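PDB 1F38: precorrin-8w decarboxylase, which probably methylates C-15 of cobalt-precorrin-6B with S-adenosyl-L-methionine and then decarboxylates C-12, giving cobalt-precorrin-7 in anaerobic cobalamin biosynthesis. Local coordinates for residues A[156-161]-A[178-183]. Residues are numbered along the deposited sequence; the frame is centred on the assembly and turned at random.
Sequences ITELNI and PVALIY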
ATOM      1  N   ILE A 156     -11.440  11.534   3.541  1.00 35.53           N
ATOM      2  CA  ILE A 156     -10.257  10.885   4.072  1.00 33.26           C
ATOM      3  C   ILE A 156      -9.426  10.242   2.948  1.00 35.98           C
ATOM      4  O   ILE A 156      -9.958   9.637   2.009  1.00 33.43           O
ATOM      5  CB  ILE A 156     -10.648   9.842   5.124  1.00 30.44           C
ATOM      6  CG1 ILE A 156      -9.408   9.076   5.588  1.00 33.63           C
ATOM      7  CG2 ILE A 156     -11.756   8.923   4.564  1.00 30.04           C
ATOM      8  CD1 ILE A 156      -9.649   8.114   6.740  1.00 28.93           C
ATOM      9  N   THR A 157      -8.117  10.380   3.061  1.00 34.86           N
ATOM     10  CA  THR A 157      -7.184   9.820   2.100  1.00 34.54           C
ATOM     11  C   THR A 157      -6.071   9.128   2.874  1.00 36.13           C
ATOM     12  O   THR A 157      -5.516   9.704   3.798  1.00 40.49           O
ATOM     13  CB  THR A 157      -6.553  10.937   1.290  1.00 29.05           C
ATOM     14  OG1 THR A 157      -7.561  11.566   0.501  1.00 32.57           O
ATOM     15  CG2 THR A 157      -5.456  10.430   0.413  1.00 28.44           C
ATOM     16  N   GLU A 158      -5.784   7.873   2.566  1.00 38.01           N
ATOM     17  CA  GLU A 158      -4.694   7.193   3.238  1.00 39.64           C
ATOM     18  C   GLU A 158      -3.544   7.109   2.274  1.00 39.48           C
ATOM     19  O   GLU A 158      -3.708   6.724   1.102  1.00 35.95           O
ATOM     20  CB  GLU A 158      -5.052   5.776   3.625  1.00 40.52           C
ATOM     21  CG  GLU A 158      -5.945   5.661   4.800  1.00 53.67           C
ATOM     22  CD  GLU A 158      -5.455   4.620   5.793  1.00 58.41           C
ATOM     23  OE1 GLU A 158      -4.222   4.339   5.820  1.00 54.18           O
ATOM     24  OE2 GLU A 158      -6.320   4.113   6.561  1.00 65.92           O
ATOM     25  N   LEU A 159      -2.361   7.317   2.818  1.00 36.22           N
ATOM     26  CA  LEU A 159      -1.180   7.259   2.004  1.00 38.51           C
ATOM     27  C   LEU A 159      -0.248   6.180   2.432  1.00 36.74           C
ATOM     28  O   LEU A 159       0.101   6.109   3.597  1.00 38.74           O
ATOM     29  CB  LEU A 159      -0.419   8.576   2.092  1.00 44.87           C
ATOM     30  CG  LEU A 159      -1.060   9.760   1.386  1.00 44.04           C
ATOM     31  CD1 LEU A 159      -0.006  10.791   1.179  1.00 41.44           C
ATOM     32  CD2 LEU A 159      -1.566   9.299   0.045  1.00 53.13           C
ATOM     33  N   ASN A 160       0.141   5.340   1.487  1.00 35.31           N
ATOM     34  CA  ASN A 160       1.104   4.295   1.736  1.00 34.62           C
ATOM     35  C   ASN A 160       2.226   4.655   0.799  1.00 37.39           C
ATOM     36  O   ASN A 160       2.062   4.554  -0.420  1.00 37.58           O
ATOM     37  CB  ASN A 160       0.538   2.936   1.363  1.00 40.87           C
ATOM     38  CG  ASN A 160      -0.091   2.259   2.531  1.00 44.31           C
ATOM     39  OD1 ASN A 160       0.613   1.674   3.355  1.00 47.40           O
ATOM     40  ND2 ASN A 160      -1.420   2.369   2.649  1.00 41.13           N
ATOM     41  N   ILE A 161       3.372   5.034   1.375  1.00 35.10           N
ATOM     42  CA  ILE A 161       4.564   5.451   0.623  1.00 32.30           C
ATOM     43  C   ILE A 161       5.750   4.506   0.729  1.00 30.53           C
ATOM     44  O   ILE A 161       6.098   4.094   1.817  1.00 38.46           O
ATOM     45  CB  ILE A 161       5.061   6.794   1.157  1.00 29.99           C
ATOM     46  CG1 ILE A 161       3.956   7.835   1.062  1.00 26.20           C
ATOM     47  CG2 ILE A 161       6.272   7.281   0.358  1.00 31.18           C
ATOM     48  CD1 ILE A 161       4.051   8.841   2.219  1.00 34.28           C
ATOM     49  N   PRO A 178       1.406   3.665   7.238  1.00 32.94           N
ATOM     50  CA  PRO A 178       0.267   4.363   6.631  1.00 35.74           C
ATOM     51  C   PRO A 178      -0.154   5.589   7.410  1.00 35.53           C
ATOM     52  O   PRO A 178      -0.199   5.567   8.628  1.00 34.20           O
ATOM     53  CB  PRO A 178      -0.850   3.317   6.712  1.00 39.01           C
ATOM     54  CG  PRO A 178      -0.117   1.997   6.834  1.00 32.04           C
ATOM     55  CD  PRO A 178       1.022   2.338   7.728  1.00 28.00           C
ATOM     56  N   VAL A 179      -0.522   6.638   6.703  1.00 37.20           N
ATOM     57  CA  VAL A 179      -0.967   7.867   7.352  1.00 36.96           C
ATOM     58  C   VAL A 179      -2.281   8.277   6.691  1.00 39.26           C
ATOM     59  O   VAL A 179      -2.419   8.178   5.455  1.00 41.35           O
ATOM     60  CB  VAL A 179       0.019   9.010   7.129  1.00 36.72           C
ATOM     61  CG1 VAL A 179      -0.475  10.250   7.851  1.00 27.73           C
ATOM     62  CG2 VAL A 179       1.391   8.620   7.651  1.00 33.44           C
ATOM     63  N   ALA A 180      -3.268   8.658   7.493  1.00 33.61           N
ATOM     64  CA  ALA A 180      -4.523   9.074   6.917  1.00 32.81           C
ATOM     65  C   ALA A 180      -4.678  10.550   7.197  1.00 37.28           C
ATOM     66  O   ALA A 180      -4.152  11.054   8.198  1.00 38.94           O
ATOM     67  CB  ALA A 180      -5.653   8.311   7.519  1.00 30.66           C
ATOM     68  N   LEU A 181      -5.351  11.245   6.282  1.00 34.48           N
ATOM     69  CA  LEU A 181      -5.615  12.655   6.413  1.00 32.49           C
ATOM     70  C   LEU A 181      -7.117  12.758   6.353  1.00 33.87           C
ATOM     71  O   LEU A 181      -7.699  12.291   5.377  1.00 28.20           O
ATOM     72  CB  LEU A 181      -5.012  13.407   5.237  1.00 28.00           C
ATOM     73  CG  LEU A 181      -3.493  13.424   5.157  1.00 30.60           C
ATOM     74  CD1 LEU A 181      -3.101  14.414   4.100  1.00 26.76           C
ATOM     75  CD2 LEU A 181      -2.866  13.864   6.481  1.00 30.19           C
ATOM     76  N   ILE A 182      -7.745  13.239   7.430  1.00 34.32           N
ATOM     77  CA  ILE A 182      -9.196  13.427   7.451  1.00 31.93           C
ATOM     78  C   ILE A 182      -9.323  14.923   7.295  1.00 32.75           C
ATOM     79  O   ILE A 182      -8.790  15.650   8.107  1.00 31.92           O
ATOM     80  CB  ILE A 182      -9.831  13.017   8.804  1.00 36.15           C
ATOM     81  CG1 ILE A 182      -9.689  11.502   9.044  1.00 31.08           C
ATOM     82  CG2 ILE A 182     -11.316  13.446   8.864  1.00 26.39           C
ATOM     83  CD1 ILE A 182      -8.355  11.052   9.435  1.00 25.60           C
ATOM     84  N   TYR A 183     -10.029  15.382   6.266  1.00 36.86           N
ATOM     85  CA  TYR A 183     -10.158  16.832   6.015  1.00 43.15           C
ATOM     86  C   TYR A 183     -11.550  17.345   5.656  1.00 44.59           C
ATOM     87  O   TYR A 183     -12.307  16.679   4.944  1.00 48.48           O
ATOM     88  CB  TYR A 183      -9.199  17.256   4.902  1.00 38.79           C
ATOM     89  CG  TYR A 183      -9.427  16.531   3.598  1.00 31.98           C
ATOM     90  CD1 TYR A 183     -10.150  17.118   2.579  1.00 38.41           C
ATOM     91  CD2 TYR A 183      -8.884  15.279   3.376  1.00 32.25           C
ATOM     92  CE1 TYR A 183     -10.329  16.471   1.367  1.00 40.52           C
ATOM     93  CE2 TYR A 183      -9.035  14.632   2.188  1.00 34.13           C
ATOM     94  CZ  TYR A 183      -9.759  15.224   1.182  1.00 41.16           C
ATOM     95  OH  TYR A 183      -9.908  14.557  -0.007  1.00 43.16           O
TER
HETATM   96  O   HOH W   1     -10.267  11.936   0.040  1.00 29.60           O
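Thr157 and Leu181 form a hydrogen-bonded antiparallel pair, and so do Leu159 and Val179. The axes of 156-161 and 179-183 approach to 4.6 Å, and their N-to-C directions differ by 163°, close to antiparallel. Thr157 N to Leu181 O is 3.0 Å, and a second hydrogen bond runs from Leu181 N to Thr157 O. Leu159 N to Val179 O is 2.8 Å and nearly straight (167° at the hydrogen); Val179 N donates to Leu159 O in turn. Ile156 with Ile182 and Glu158 with Ala180 are the non-hydrogen-bonded pairs.

Ile156 and Ile182 lie side by side on the sheet face that also carries Glu158 and Ala180. With CG1 anti to the backbone N (chi1 175°), Ile156 sends CD1 to 4.1 Å from Ala180 CB, and the same CD1 also meets Ile182 CG1. Glu158 CG touches Ala180 CB at 3.8 Å. Its chain bends, and OE2 forms a salt bridge with Lys140. On the face of Thr157 and Leu181, Thr157 OG1 sits at the edge of the Tyr183 ring, 3.8 Å from Tyr183 CE2. A water joins Thr157 OG1 to Tyr183 OH (2.8 and 2.6 Å) and bonds weakly to Ile156 O.

Strands 154-166 and 171-184 form the hairpin at one edge of this chain's Rossmann-like methyltransferase sheet. Val179 lies near Thr17, which binds S-adenosyl-L-methionine. Helix 137-149 covers Ile156 and Ile182, while helix 19-29 packs on Leu181 and Tyr183. Strand 128-134 flanks strand 171-184, and residues 157-161 pair with an antiparallel strand of a second subunit, so the sheet continues across the tetramer interface.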